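Local coordinates for ubiquitin-conjugating enzyme E2, putative (Trypanosoma cruzi, PDB 4DS2), which probably acts as an E2 ubiquitin-conjugating enzyme, taking ubiquitin onto a cysteine as a thioester and passing it on toward substrates, at residues Ala40-Asp45 / Ile53-Ala58; Thr48-Ile53 / Phe77-Pro82; Tyr71-Leu76 / Pro86-Val91; Arg108-Phe113 / Lys125-Arg130. All coordinates share one frame; numbering follows the deposited sequence.

Interaction 1 of 4, residues Ala40-Asp45 / Ile53-Ala58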
loop_
_atom_site.group_PDB
_atom_site.type_symbol
_atom_site.label_atom_id
_atom_site.label_comp_id
_atom_site.label_asym_id
_atom_site.label_seq_id
_atom_site.Cartn_x
_atom_site.Cartn_y
_atom_site.Cartn_z
ATOM N N ALA A 40 8.342 -5.222 3.234
ATOM C CA ALA A 40 9.584 -4.586 2.852
ATOM C C ALA A 40 9.369 -3.945 1.482
ATOM O O ALA A 40 8.960 -4.617 0.535
ATOM C CB ALA A 40 10.713 -5.617 2.825
ATOM N N ILE A 41 9.595 -2.637 1.398
ATOM C CA ILE A 41 9.654 -1.934 0.115
ATOM C C ILE A 41 11.120 -2.004 -0.290
ATOM O O ILE A 41 11.977 -1.558 0.468
ATOM C CB ILE A 41 9.223 -0.441 0.223
ATOM C CG1 ILE A 41 7.916 -0.273 1.024
ATOM C CG2 ILE A 41 9.051 0.179 -1.166
ATOM C CD1 ILE A 41 7.523 1.164 1.394
ATOM N N PHE A 42 11.407 -2.568 -1.467
ATOM C CA PHE A 42 12.793 -2.804 -1.936
ATOM C C PHE A 42 13.192 -2.152 -3.297
ATOM O O PHE A 42 14.356 -2.220 -3.691
ATOM C CB PHE A 42 13.094 -4.307 -1.975
ATOM C CG PHE A 42 12.365 -5.055 -3.063
ATOM C CD1 PHE A 42 11.078 -5.538 -2.854
ATOM C CD2 PHE A 42 12.976 -5.283 -4.304
ATOM C CE1 PHE A 42 10.393 -6.216 -3.863
ATOM C CE2 PHE A 42 12.306 -5.965 -5.313
ATOM C CZ PHE A 42 11.012 -6.429 -5.093
ATOM N N SER A 43 12.240 -1.535 -4.005
ATOM C CA SER A 43 12.540 -0.705 -5.165
ATOM C C SER A 43 11.565 0.460 -5.252
ATOM O O SER A 43 10.373 0.300 -5.050
ATOM C CB SER A 43 12.505 -1.527 -6.454
ATOM O OG SER A 43 12.205 -0.709 -7.568
ATOM N N VAL A 44 12.090 1.633 -5.579
ATOM C CA VAL A 44 11.307 2.852 -5.772
ATOM C C VAL A 44 11.773 3.521 -7.057
ATOM O O VAL A 44 12.823 4.137 -7.085
ATOM C CB VAL A 44 11.520 3.862 -4.605
ATOM C CG1 VAL A 44 10.786 5.161 -4.890
ATOM C CG2 VAL A 44 11.082 3.288 -3.268
ATOM N N ASP A 45 11.022 3.374 -8.134
ATOM C CA ASP A 45 11.282 4.124 -9.382
ATOM C C ASP A 45 10.231 5.290 -9.395
ATOM O O ASP A 45 9.264 5.247 -8.622
ATOM C CB ASP A 45 11.230 3.162 -10.617
ATOM C CG ASP A 45 12.441 2.092 -10.655
ATOM O OD1 ASP A 45 13.606 2.373 -10.280
ATOM O OD2 ASP A 45 12.238 0.935 -11.077
ATOM N N ILE A 53 6.345 4.476 -8.598
ATOM C CA ILE A 53 6.119 3.036 -8.764
ATOM C C ILE A 53 7.026 2.304 -7.764
ATOM O O ILE A 53 8.245 2.510 -7.744
ATOM C CB ILE A 53 6.446 2.566 -10.206
ATOM C CG1 ILE A 53 5.722 3.459 -11.253
ATOM C CG2 ILE A 53 6.089 1.075 -10.381
ATOM C CD1 ILE A 53 6.528 4.602 -11.833
ATOM N N LEU A 54 6.423 1.484 -6.916
ATOM C CA LEU A 54 7.146 0.707 -5.907
ATOM C C LEU A 54 7.066 -0.827 -6.160
ATOM O O LEU A 54 6.097 -1.315 -6.746
ATOM C CB LEU A 54 6.563 0.979 -4.520
ATOM C CG LEU A 54 6.419 2.382 -3.925
ATOM C CD1 LEU A 54 5.916 2.192 -2.491
ATOM C CD2 LEU A 54 7.713 3.168 -3.932
ATOM N N LYS A 55 8.092 -1.550 -5.683
ATOM C CA LYS A 55 8.065 -3.017 -5.596
ATOM C C LYS A 55 8.221 -3.423 -4.139
ATOM O O LYS A 55 9.025 -2.862 -3.403
ATOM C CB LYS A 55 9.146 -3.655 -6.447
ATOM C CG LYS A 55 9.018 -3.333 -7.937
ATOM C CD LYS A 55 9.920 -4.226 -8.793
ATOM C CE LYS A 55 10.137 -3.736 -10.218
ATOM N NZ LYS A 55 11.285 -4.480 -10.814
ATOM N N VAL A 56 7.382 -4.354 -3.713
ATOM C CA VAL A 56 7.187 -4.635 -2.285
ATOM C C VAL A 56 7.103 -6.129 -2.081
ATOM O O VAL A 56 6.657 -6.856 -2.974
ATOM C CB VAL A 56 5.891 -3.964 -1.758
ATOM C CG1 VAL A 56 5.603 -4.373 -0.329
ATOM C CG2 VAL A 56 5.967 -2.437 -1.868
ATOM N N LYS A 57 7.537 -6.585 -0.906
ATOM C CA LYS A 57 7.174 -7.930 -0.402
ATOM C C LYS A 57 6.214 -7.746 0.748
ATOM O O LYS A 57 6.426 -6.885 1.592
ATOM C CB LYS A 57 8.402 -8.688 0.089
ATOM C CG LYS A 57 9.454 -8.935 -0.994
ATOM C CD LYS A 57 8.987 -9.949 -2.029
ATOM C CE LYS A 57 9.774 -9.812 -3.321
ATOM N NZ LYS A 57 11.185 -10.251 -3.172
ATOM N N ALA A 58 5.148 -8.538 0.779
ATOM C CA ALA A 58 4.347 -8.652 2.004
ATOM C C ALA A 58 5.157 -9.368 3.103
ATOM O O ALA A 58 6.174 -10.022 2.805
ATOM C CB ALA A 58 3.047 -9.373 1.731
#

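Interaction 2 of 4, residues Thr48-Ile53 / Phe77-Pro82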
loop_
_atom_site.group_PDB
_atom_site.type_symbol
_atom_site.label_atom_id
_atom_site.label_comp_id
_atom_site.label_asym_id
_atom_site.label_seq_id
_atom_site.Cartn_x
_atom_site.Cartn_y
_atom_site.Cartn_z
ATOM N N THR A 48 7.774 11.145 -13.288
ATOM C CA THR A 48 7.355 12.452 -12.787
ATOM C C THR A 48 7.493 12.269 -11.317
ATOM O O THR A 48 7.491 11.131 -10.868
ATOM C CB THR A 48 5.903 12.738 -13.195
ATOM O OG1 THR A 48 5.889 13.144 -14.573
ATOM C CG2 THR A 48 5.318 13.763 -12.414
ATOM N N ILE A 49 7.666 13.350 -10.550
ATOM C CA ILE A 49 7.735 13.218 -9.078
ATOM C C ILE A 49 6.384 12.853 -8.473
ATOM O O ILE A 49 6.295 12.476 -7.314
ATOM C CB ILE A 49 8.295 14.471 -8.380
ATOM C CG1 ILE A 49 7.373 15.695 -8.575
ATOM C CG2 ILE A 49 9.685 14.792 -8.908
ATOM C CD1 ILE A 49 7.713 16.901 -7.732
ATOM N N TYR A 50 5.355 12.935 -9.301
ATOM C CA TYR A 50 3.954 12.770 -8.917
ATOM C C TYR A 50 3.475 11.351 -8.983
ATOM O O TYR A 50 2.361 11.043 -8.544
ATOM C CB TYR A 50 3.065 13.638 -9.820
ATOM C CG TYR A 50 3.308 15.105 -9.545
ATOM C CD1 TYR A 50 2.646 15.754 -8.498
ATOM C CD2 TYR A 50 4.272 15.804 -10.253
ATOM C CE1 TYR A 50 2.898 17.075 -8.222
ATOM C CE2 TYR A 50 4.540 17.122 -9.979
ATOM C CZ TYR A 50 3.847 17.750 -8.967
ATOM O OH TYR A 50 4.101 19.059 -8.729
ATOM N N ASN A 51 4.344 10.474 -9.464
ATOM C CA ASN A 51 4.006 9.129 -9.648
ATOM C C ASN A 51 5.178 8.237 -9.246
ATOM O O ASN A 51 6.227 8.199 -9.906
ATOM C CB ASN A 51 3.617 8.982 -11.080
ATOM C CG ASN A 51 2.519 8.021 -11.225
ATOM O OD1 ASN A 51 2.646 6.847 -10.822
ATOM N ND2 ASN A 51 1.384 8.520 -11.702
ATOM N N TRP A 52 5.020 7.549 -8.117
ATOM C CA TRP A 52 6.064 6.657 -7.643
ATOM C C TRP A 52 5.605 5.255 -7.821
ATOM O O TRP A 52 4.600 4.890 -7.286
ATOM C CB TRP A 52 6.365 6.856 -6.172
ATOM C CG TRP A 52 6.659 8.254 -5.682
ATOM C CD1 TRP A 52 6.775 9.440 -6.409
ATOM C CD2 TRP A 52 6.948 8.623 -4.300
ATOM N NE1 TRP A 52 7.080 10.486 -5.586
ATOM C CE2 TRP A 52 7.207 10.055 -4.303
ATOM C CE3 TRP A 52 7.024 7.923 -3.098
ATOM C CZ2 TRP A 52 7.515 10.745 -3.139
ATOM C CZ3 TRP A 52 7.334 8.623 -1.927
ATOM C CH2 TRP A 52 7.580 10.010 -1.957
ATOM N N ILE A 53 6.345 4.476 -8.598
ATOM C CA ILE A 53 6.119 3.036 -8.764
ATOM C C ILE A 53 7.026 2.304 -7.764
ATOM O O ILE A 53 8.245 2.510 -7.744
ATOM C CB ILE A 53 6.446 2.566 -10.206
ATOM C CG1 ILE A 53 5.722 3.459 -11.253
ATOM C CG2 ILE A 53 6.089 1.075 -10.381
ATOM C CD1 ILE A 53 6.528 4.602 -11.833
ATOM N N PHE A 77 0.467 11.403 -6.579
ATOM C CA PHE A 77 0.311 12.650 -5.864
ATOM C C PHE A 77 -0.481 13.676 -6.664
ATOM O O PHE A 77 -0.722 13.491 -7.872
ATOM C CB PHE A 77 1.663 13.252 -5.564
ATOM C CG PHE A 77 2.454 12.483 -4.561
ATOM C CD1 PHE A 77 3.130 11.328 -4.937
ATOM C CD2 PHE A 77 2.550 12.918 -3.261
ATOM C CE1 PHE A 77 3.901 10.624 -4.021
ATOM C CE2 PHE A 77 3.306 12.217 -2.327
ATOM C CZ PHE A 77 4.005 11.082 -2.715
ATOM N N SER A 78 -0.881 14.750 -5.978
ATOM C CA SER A 78 -1.451 15.928 -6.615
ATOM C C SER A 78 -0.625 17.179 -6.327
ATOM O O SER A 78 0.332 17.182 -5.540
ATOM C CB SER A 78 -2.900 16.159 -6.183
ATOM O OG SER A 78 -2.935 16.826 -4.934
ATOM N N ASP A 79 -1.010 18.248 -7.006
ATOM C CA ASP A 79 -0.340 19.532 -6.864
ATOM C C ASP A 79 -0.547 20.092 -5.484
ATOM O O ASP A 79 0.209 20.956 -5.077
ATOM C CB ASP A 79 -0.854 20.553 -7.879
ATOM C CG ASP A 79 -0.697 20.072 -9.296
ATOM O OD1 ASP A 79 -1.559 19.266 -9.740
ATOM O OD2 ASP A 79 0.296 20.474 -9.954
ATOM N N ASP A 80 -1.547 19.587 -4.767
ATOM C CA ASP A 80 -1.866 20.059 -3.419
ATOM C C ASP A 80 -1.219 19.279 -2.224
ATOM O O ASP A 80 -1.428 19.632 -1.059
ATOM C CB ASP A 80 -3.387 20.099 -3.278
ATOM C CG ASP A 80 -3.856 21.136 -2.290
ATOM O OD1 ASP A 80 -3.032 21.984 -1.912
ATOM O OD2 ASP A 80 -5.044 21.101 -1.891
ATOM N N TYR A 81 -0.424 18.258 -2.489
ATOM C CA TYR A 81 0.337 17.633 -1.416
ATOM C C TYR A 81 1.172 18.711 -0.685
ATOM O O TYR A 81 1.837 19.505 -1.349
ATOM C CB TYR A 81 1.236 16.521 -1.981
ATOM C CG TYR A 81 1.909 15.668 -0.950
ATOM C CD1 TYR A 81 1.263 14.602 -0.398
ATOM C CD2 TYR A 81 3.203 15.958 -0.521
ATOM C CE1 TYR A 81 1.879 13.833 0.569
ATOM C CE2 TYR A 81 3.834 15.190 0.442
ATOM C CZ TYR A 81 3.168 14.120 0.983
ATOM O OH TYR A 81 3.750 13.308 1.944
ATOM N N PRO A 82 1.178 18.707 0.675
ATOM C CA PRO A 82 0.723 17.663 1.633
ATOM C C PRO A 82 -0.704 17.788 2.178
ATOM O O PRO A 82 -1.154 16.921 2.907
ATOM C CB PRO A 82 1.709 17.837 2.797
ATOM C CG PRO A 82 2.057 19.303 2.773
ATOM C CD PRO A 82 1.773 19.847 1.400
#

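Interaction 3 of 4, residues Tyr71-Leu76 / Pro86-Val91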
loop_
_atom_site.group_PDB
_atom_site.type_symbol
_atom_site.label_atom_id
_atom_site.label_comp_id
_atom_site.label_asym_id
_atom_site.label_seq_id
_atom_site.Cartn_x
_atom_site.Cartn_y
_atom_site.Cartn_z
ATOM N N TYR A 71 4.937 -7.519 -5.051
ATOM C CA TYR A 71 3.727 -6.745 -5.277
ATOM C C TYR A 71 4.137 -5.377 -5.774
ATOM O O TYR A 71 4.977 -4.719 -5.169
ATOM C CB TYR A 71 2.921 -6.576 -3.991
ATOM C CG TYR A 71 2.264 -7.839 -3.504
ATOM C CD1 TYR A 71 2.968 -8.752 -2.734
ATOM C CD2 TYR A 71 0.934 -8.117 -3.802
ATOM C CE1 TYR A 71 2.372 -9.915 -2.284
ATOM C CE2 TYR A 71 0.324 -9.274 -3.347
ATOM C CZ TYR A 71 1.049 -10.167 -2.581
ATOM O OH TYR A 71 0.446 -11.321 -2.141
ATOM N N GLN A 72 3.525 -4.946 -6.866
ATOM C CA GLN A 72 3.804 -3.656 -7.411
ATOM C C GLN A 72 2.702 -2.668 -7.116
ATOM O O GLN A 72 1.513 -2.975 -7.294
ATOM C CB GLN A 72 3.960 -3.763 -8.920
ATOM C CG GLN A 72 5.392 -4.025 -9.328
ATOM C CD GLN A 72 5.473 -4.556 -10.703
ATOM O OE1 GLN A 72 5.098 -5.701 -10.972
ATOM N NE2 GLN A 72 5.957 -3.730 -11.599
ATOM N N LEU A 73 3.115 -1.460 -6.712
ATOM C CA LEU A 73 2.177 -0.382 -6.385
ATOM C C LEU A 73 2.505 0.883 -7.118
ATOM O O LEU A 73 3.606 1.021 -7.645
ATOM C CB LEU A 73 2.216 -0.101 -4.903
ATOM C CG LEU A 73 1.812 -1.281 -4.042
ATOM C CD1 LEU A 73 2.945 -1.633 -3.091
ATOM C CD2 LEU A 73 0.505 -1.000 -3.330
ATOM N N SER A 74 1.513 1.784 -7.166
ATOM C CA SER A 74 1.642 3.164 -7.657
ATOM C C SER A 74 1.197 4.092 -6.564
ATOM O O SER A 74 0.088 3.949 -6.042
ATOM C CB SER A 74 0.716 3.459 -8.849
ATOM O OG SER A 74 1.097 2.722 -9.983
ATOM N N VAL A 75 2.050 5.063 -6.245
ATOM C CA VAL A 75 1.689 6.193 -5.407
ATOM C C VAL A 75 1.551 7.431 -6.288
ATOM O O VAL A 75 2.546 7.921 -6.819
ATOM C CB VAL A 75 2.761 6.426 -4.346
ATOM C CG1 VAL A 75 2.338 7.536 -3.394
ATOM C CG2 VAL A 75 3.072 5.121 -3.629
ATOM N N LEU A 76 0.321 7.908 -6.447
ATOM C CA LEU A 76 0.007 9.089 -7.225
ATOM C C LEU A 76 -0.280 10.325 -6.335
ATOM O O LEU A 76 -1.130 10.292 -5.447
ATOM C CB LEU A 76 -1.192 8.780 -8.119
ATOM C CG LEU A 76 -1.884 9.873 -8.968
ATOM C CD1 LEU A 76 -0.925 10.897 -9.611
ATOM C CD2 LEU A 76 -2.750 9.172 -10.034
ATOM N N PRO A 86 -1.391 11.175 -1.052
ATOM C CA PRO A 86 -1.421 10.475 -2.330
ATOM C C PRO A 86 -2.339 9.288 -2.304
ATOM O O PRO A 86 -2.706 8.811 -1.255
ATOM C CB PRO A 86 -0.007 9.927 -2.448
ATOM C CG PRO A 86 0.386 9.710 -1.033
ATOM C CD PRO A 86 -0.152 10.904 -0.317
ATOM N N THR A 87 -2.632 8.773 -3.474
ATOM C CA THR A 87 -3.454 7.606 -3.643
ATOM C C THR A 87 -2.499 6.451 -3.826
ATOM O O THR A 87 -1.535 6.536 -4.586
ATOM C CB THR A 87 -4.372 7.786 -4.876
ATOM O OG1 THR A 87 -5.437 8.651 -4.507
ATOM C CG2 THR A 87 -4.967 6.471 -5.382
ATOM N N VAL A 88 -2.741 5.375 -3.100
ATOM C CA VAL A 88 -2.060 4.102 -3.381
ATOM C C VAL A 88 -2.987 3.196 -4.218
ATOM O O VAL A 88 -4.227 3.230 -4.052
ATOM C CB VAL A 88 -1.582 3.443 -2.078
ATOM C CG1 VAL A 88 -0.780 2.162 -2.320
ATOM C CG2 VAL A 88 -0.724 4.449 -1.300
ATOM N N ARG A 89 -2.366 2.450 -5.141
ATOM C CA ARG A 89 -3.052 1.554 -6.066
ATOM C C ARG A 89 -2.205 0.315 -6.210
ATOM O O ARG A 89 -0.992 0.423 -6.251
ATOM C CB ARG A 89 -3.188 2.227 -7.416
ATOM C CG ARG A 89 -4.276 1.705 -8.353
ATOM C CD ARG A 89 -4.660 2.785 -9.367
ATOM N NE ARG A 89 -5.437 2.282 -10.515
ATOM C CZ ARG A 89 -6.740 2.530 -10.757
ATOM N NH1 ARG A 89 -7.473 3.269 -9.924
ATOM N NH2 ARG A 89 -7.334 2.026 -11.847
ATOM N N PHE A 90 -2.809 -0.864 -6.252
ATOM C CA PHE A 90 -2.027 -2.076 -6.543
ATOM C C PHE A 90 -1.985 -2.254 -8.029
ATOM O O PHE A 90 -3.057 -2.240 -8.654
ATOM C CB PHE A 90 -2.622 -3.295 -5.846
ATOM C CG PHE A 90 -2.373 -3.280 -4.378
ATOM C CD1 PHE A 90 -3.152 -2.492 -3.539
ATOM C CD2 PHE A 90 -1.305 -3.980 -3.827
ATOM C CE1 PHE A 90 -2.888 -2.444 -2.183
ATOM C CE2 PHE A 90 -1.059 -3.941 -2.467
ATOM C CZ PHE A 90 -1.845 -3.177 -1.650
ATOM N N VAL A 91 -0.771 -2.366 -8.590
ATOM C CA VAL A 91 -0.610 -2.732 -9.989
ATOM C C VAL A 91 -0.751 -4.250 -10.102
ATOM O O VAL A 91 -1.389 -4.724 -11.025
ATOM C CB VAL A 91 0.745 -2.309 -10.582
ATOM C CG1 VAL A 91 0.913 -2.888 -11.989
ATOM C CG2 VAL A 91 0.885 -0.789 -10.590
#

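Interaction 4 of 4, residues Arg108-Phe113 / Lys125-Arg130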
loop_
_atom_site.group_PDB
_atom_site.type_symbol
_atom_site.label_atom_id
_atom_site.label_comp_id
_atom_site.label_asym_id
_atom_site.label_seq_id
_atom_site.Cartn_x
_atom_site.Cartn_y
_atom_site.Cartn_z
ATOM N N ARG A 108 -10.800 6.429 2.339
ATOM C CA ARG A 108 -10.957 6.543 3.769
ATOM C C ARG A 108 -9.823 5.899 4.514
ATOM O O ARG A 108 -9.409 6.402 5.570
ATOM C CB ARG A 108 -12.279 5.978 4.217
ATOM C CG ARG A 108 -13.415 6.885 3.842
ATOM C CD ARG A 108 -14.627 6.061 3.536
ATOM N NE ARG A 108 -15.853 6.671 3.992
ATOM C CZ ARG A 108 -17.048 6.133 3.753
ATOM N NH1 ARG A 108 -18.163 6.743 4.191
ATOM N NH2 ARG A 108 -17.137 4.980 3.074
ATOM N N MET A 109 -9.307 4.811 3.959
ATOM C CA MET A 109 -8.212 4.105 4.581
ATOM C C MET A 109 -7.134 5.056 4.999
ATOM O O MET A 109 -6.581 4.925 6.060
ATOM C CB MET A 109 -7.629 3.106 3.613
ATOM C CG MET A 109 -6.564 2.209 4.199
ATOM S SD MET A 109 -6.244 0.822 3.081
ATOM C CE MET A 109 -4.606 0.358 3.628
ATOM N N VAL A 110 -6.809 5.997 4.131
ATOM C CA VAL A 110 -5.731 6.940 4.390
ATOM C C VAL A 110 -6.262 8.261 4.929
ATOM O O VAL A 110 -5.623 8.877 5.765
ATOM C CB VAL A 110 -4.902 7.202 3.097
ATOM C CG1 VAL A 110 -4.077 8.488 3.233
ATOM C CG2 VAL A 110 -3.998 6.025 2.772
ATOM N N ASN A 111 -7.420 8.688 4.432
ATOM C CA ASN A 111 -7.908 10.062 4.636
ATOM C C ASN A 111 -8.496 10.334 5.994
ATOM O O ASN A 111 -8.457 11.474 6.463
ATOM C CB ASN A 111 -8.944 10.434 3.580
ATOM C CG ASN A 111 -8.340 10.587 2.208
ATOM O OD1 ASN A 111 -7.126 10.680 2.050
ATOM N ND2 ASN A 111 -9.180 10.599 1.209
ATOM N N ASP A 112 -9.021 9.306 6.639
ATOM C CA ASP A 112 -9.530 9.445 8.008
ATOM C C ASP A 112 -8.427 9.841 8.987
ATOM O O ASP A 112 -8.692 10.539 9.984
ATOM C CB ASP A 112 -10.199 8.147 8.493
ATOM C CG ASP A 112 -11.399 7.744 7.650
ATOM O OD1 ASP A 112 -11.695 8.401 6.638
ATOM O OD2 ASP A 112 -12.047 6.749 8.002
ATOM N N PHE A 113 -7.196 9.444 8.668
ATOM C CA PHE A 113 -6.048 9.531 9.596
ATOM C C PHE A 113 -4.954 10.513 9.142
ATOM O O PHE A 113 -3.885 10.614 9.759
ATOM C CB PHE A 113 -5.443 8.135 9.769
ATOM C CG PHE A 113 -6.469 7.069 9.877
ATOM C CD1 PHE A 113 -7.315 7.012 10.966
ATOM C CD2 PHE A 113 -6.619 6.123 8.882
ATOM C CE1 PHE A 113 -8.293 6.030 11.059
ATOM C CE2 PHE A 113 -7.593 5.131 8.966
ATOM C CZ PHE A 113 -8.429 5.089 10.052
ATOM N N LYS A 125 3.316 2.762 4.507
ATOM C CA LYS A 125 3.363 1.726 5.517
ATOM C C LYS A 125 1.988 1.435 6.082
ATOM O O LYS A 125 1.702 0.298 6.415
ATOM C CB LYS A 125 4.360 2.077 6.613
ATOM C CG LYS A 125 5.806 2.108 6.093
ATOM C CD LYS A 125 6.839 2.215 7.216
ATOM C CE LYS A 125 7.992 3.155 6.884
ATOM N NZ LYS A 125 7.650 4.533 7.359
ATOM N N LEU A 126 1.131 2.443 6.175
ATOM C CA LEU A 126 -0.220 2.251 6.726
ATOM C C LEU A 126 -1.037 1.330 5.849
ATOM O O LEU A 126 -1.817 0.520 6.351
ATOM C CB LEU A 126 -0.973 3.589 6.914
ATOM C CG LEU A 126 -2.443 3.421 7.347
ATOM C CD1 LEU A 126 -2.989 4.669 7.997
ATOM C CD2 LEU A 126 -3.347 3.006 6.176
ATOM N N VAL A 127 -0.861 1.474 4.541
ATOM C CA VAL A 127 -1.666 0.750 3.558
ATOM C C VAL A 127 -1.218 -0.679 3.414
ATOM O O VAL A 127 -2.066 -1.585 3.289
ATOM C CB VAL A 127 -1.591 1.360 2.158
ATOM C CG1 VAL A 127 -2.067 0.353 1.117
ATOM C CG2 VAL A 127 -2.402 2.659 2.098
ATOM N N LEU A 128 0.108 -0.874 3.413
ATOM C CA LEU A 128 0.680 -2.219 3.279
ATOM C C LEU A 128 0.298 -3.073 4.470
ATOM O O LEU A 128 -0.107 -4.222 4.317
ATOM C CB LEU A 128 2.188 -2.155 3.163
ATOM C CG LEU A 128 2.737 -1.470 1.903
ATOM C CD1 LEU A 128 4.215 -1.129 2.106
ATOM C CD2 LEU A 128 2.506 -2.340 0.681
ATOM N N ASP A 129 0.411 -2.486 5.651
ATOM C CA ASP A 129 0.045 -3.148 6.880
ATOM C C ASP A 129 -1.459 -3.440 6.954
ATOM O O ASP A 129 -1.903 -4.508 7.415
ATOM C CB ASP A 129 0.451 -2.277 8.069
ATOM C CG ASP A 129 -0.182 -2.745 9.364
ATOM O OD1 ASP A 129 0.078 -3.919 9.781
ATOM O OD2 ASP A 129 -0.948 -1.944 9.951
ATOM N N ARG A 130 -2.240 -2.466 6.556
ATOM C CA ARG A 130 -3.685 -2.600 6.618
ATOM C C ARG A 130 -4.160 -3.754 5.752
ATOM O O ARG A 130 -4.965 -4.561 6.166
ATOM C CB ARG A 130 -4.339 -1.273 6.213
ATOM C CG ARG A 130 -5.825 -1.311 6.052
ATOM C CD ARG A 130 -6.527 -1.715 7.307
ATOM N NE ARG A 130 -7.960 -1.691 7.069
ATOM C CZ ARG A 130 -8.868 -2.224 7.884
ATOM N NH1 ARG A 130 -8.493 -2.836 9.006
ATOM N NH2 ARG A 130 -10.161 -2.139 7.580
#

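Interaction 1 of 4, residues Ala40-Asp45 / Ile53-Ala58
Phe42 holds CG between its own backbone N and carbonyl carbon (chi1 70°), a crowded position, and its ring then crosses the Lys55 side chain obliquely; Lys57, bent at its second torsion (chi2 -70°), crosses the Phe42 side chain at a slant. CB of Lys55 lies over one face of the Phe42 ring, 4.0 Å from its centroid. The Lys57 ammonium adds an off-centre cation-pi contact, NZ standing 4.6 Å from that same centroid.

The ring is there because of a classic beta bulge: Phe42 and Ser43 both sit against Lys55, and the register of the antiparallel hairpin slips by one. Lys55 ties both together, its O accepting from Phe42 N at 3.1 Å and its N donating to Ser43 O at 3.0 Å. Ala40 and Lys57 form a hydrogen-bonded pair toward one end, Asp45 and Ile53 another toward the other.

The face carrying Ile41, Val44, Leu54 and Val56 is apolar. Val44 CG2 meets Leu54 CD2 side by side, and Ile41 CG2 lies 4.0 Å from Leu54 CD1. Ile41, Leu54 and Val56 rest on Ile124 and Leu128 of helix 120-132, Val44 packs on helix 11-27, and strand 70-76 continues the sheet beyond strand 51-57.

Interaction 2 of 4, residues Thr48-Ile53 / Phe77-Pro82
Tyr50 and Trp52 meet Phe77 where the inner strand 70-76 gives way to the loop that carries the Tyr-Pro-x-x-Pro-Pro signature of E2 enzymes, with its cis peptide between Tyr81 and Pro82. The backbone join is one nearly straight hydrogen bond, Phe77 N to Tyr50 O, 2.8 Å long with 173° at the hydrogen.

Two residues on from Tyr50, Trp52 meets the Phe77 ring. CE1 of Phe77 sits over the centre of one face of the Trp52 indole, whose five-membered ring is inclined at 44° to the Phe77 plane. The indole is held in turn by the type I turn leading into its strand: NE1 donates to Ile49 O at 2.7 Å, although this bond is bent. Phe77 also leans on the loop ahead of it, with CE2 3.6 Å above the Tyr81 ring plane while Pro82 CB covers the other face of Tyr81.

Tyr50 and Trp52 touch helix 11-27, Trp52, Phe77 and Tyr81 touch Ala120, and the Tyr81 hydroxyl hydrogen-bonds to Asp16. The Tyr50 side chain crosses that of Phe77 at about a right angle, its hydroxyl hydrogen-bonded to Ile8 O. On the Tyr50 ring edge, near the ring plane, Ser78 O lies 3.7 Å from CE1.

Interaction 3 of 4, residues Tyr71-Leu76 / Pro86-Val91
Leu73 lays a methyl over Phe90: CD2 sits squarely over the centre of one ring face, 3.4 Å from the centroid and 12° off the normal, a CH-pi contact. Both side chains point the same way, each with CG anti to its carbonyl carbon (chi1 -61° in Leu73, -73° in Phe90). The same Leu73 CD2 lies 3.6 Å from Val88 CG1. Farther along this face Val75 CG1 packs beside Pro86, meeting its CB at 3.5 Å.

These neighbours are set by the antiparallel pairing of strands 70-76 and 87-90. Leu73 with Phe90 and Val75 with Val88 are non-hydrogen-bonded pairs, while Ser74 with Arg89 and Leu76 with Thr87 are hydrogen-bonded pairs, each with two N-H...O bonds. The hairpin puts strand 87-90 at one edge of the four-stranded meander that is the core sheet of the UBC fold. Past the strand end, Val91 N reaches Gln72 O at 2.7 Å, and on the surface away from Leu73 the CB atoms of Gln72 and Val91 come within 3.9 Å. Ser74 OG lies near Val91 CG2 there, at 3.6 Å.

Further out, helix 120-132 lies against the apolar face: Leu73 touches Leu128, Val88 touches Val127, Pro86 touches Val123 and Phe90 touches Phe132. Strand 51-57 borders the other side of strand 70-76, and Phe90 has a backbone hydrogen bond with Gly103.

Interaction 4 of 4, residues Arg108-Phe113 / Lys125-Arg130
Met109 slides past Leu126, the two side chains pointing in opposite directions, with Met109 CG 3.9 Å from Leu126 CD2. It links the short helix 108-111, which in E2 enzymes follows the active-site cysteine, to the central helix 120-132 of the UBC fold. CG is anti to the backbone N (chi1 -174°), and the chain, extended beyond it, brings SD beside Arg130, 3.7 Å from its CG; the modelled position of the CE methyl is doubtful.

No hydrogen bond crosses this interface, where the side chains meet through carbon and sulphur. The charged end of Arg130 turns elsewhere, to a salt bridge with Asp141 and a hydrogen bond to Ser137 O. Val110 also touches Pro85 of a loop and Val123 of helix 120-132. Farther along the segment, Phe113 and Leu126 cross at about a right angle, with CD2 of the ring 4.0 Å from Leu126 CD1. Between the helices, Val110 CG2 meets Val127 CG2 at 3.8 Å.

From the N terminus, interaction 1 closes first, folding strand 40-46 back on strand 51-57 over a short turn. Interaction 2 starts inside that turn and crosses interaction 1, sharing Ile53, then reaches on to the loop after strand 70-76. It crosses interaction 3 as well, which closes the hairpin spanning that same loop. Interactions 1 and 3 follow in series yet join as neighbours in the sheet, through bonds such as Val56 O to Tyr71 N. Interaction 4 comes last and closes a separate loop, bringing helix 108-111 to helix 120-132. Leu128 of that helix touches Ile41, Val56 and Leu73, so helix and sheet meet there.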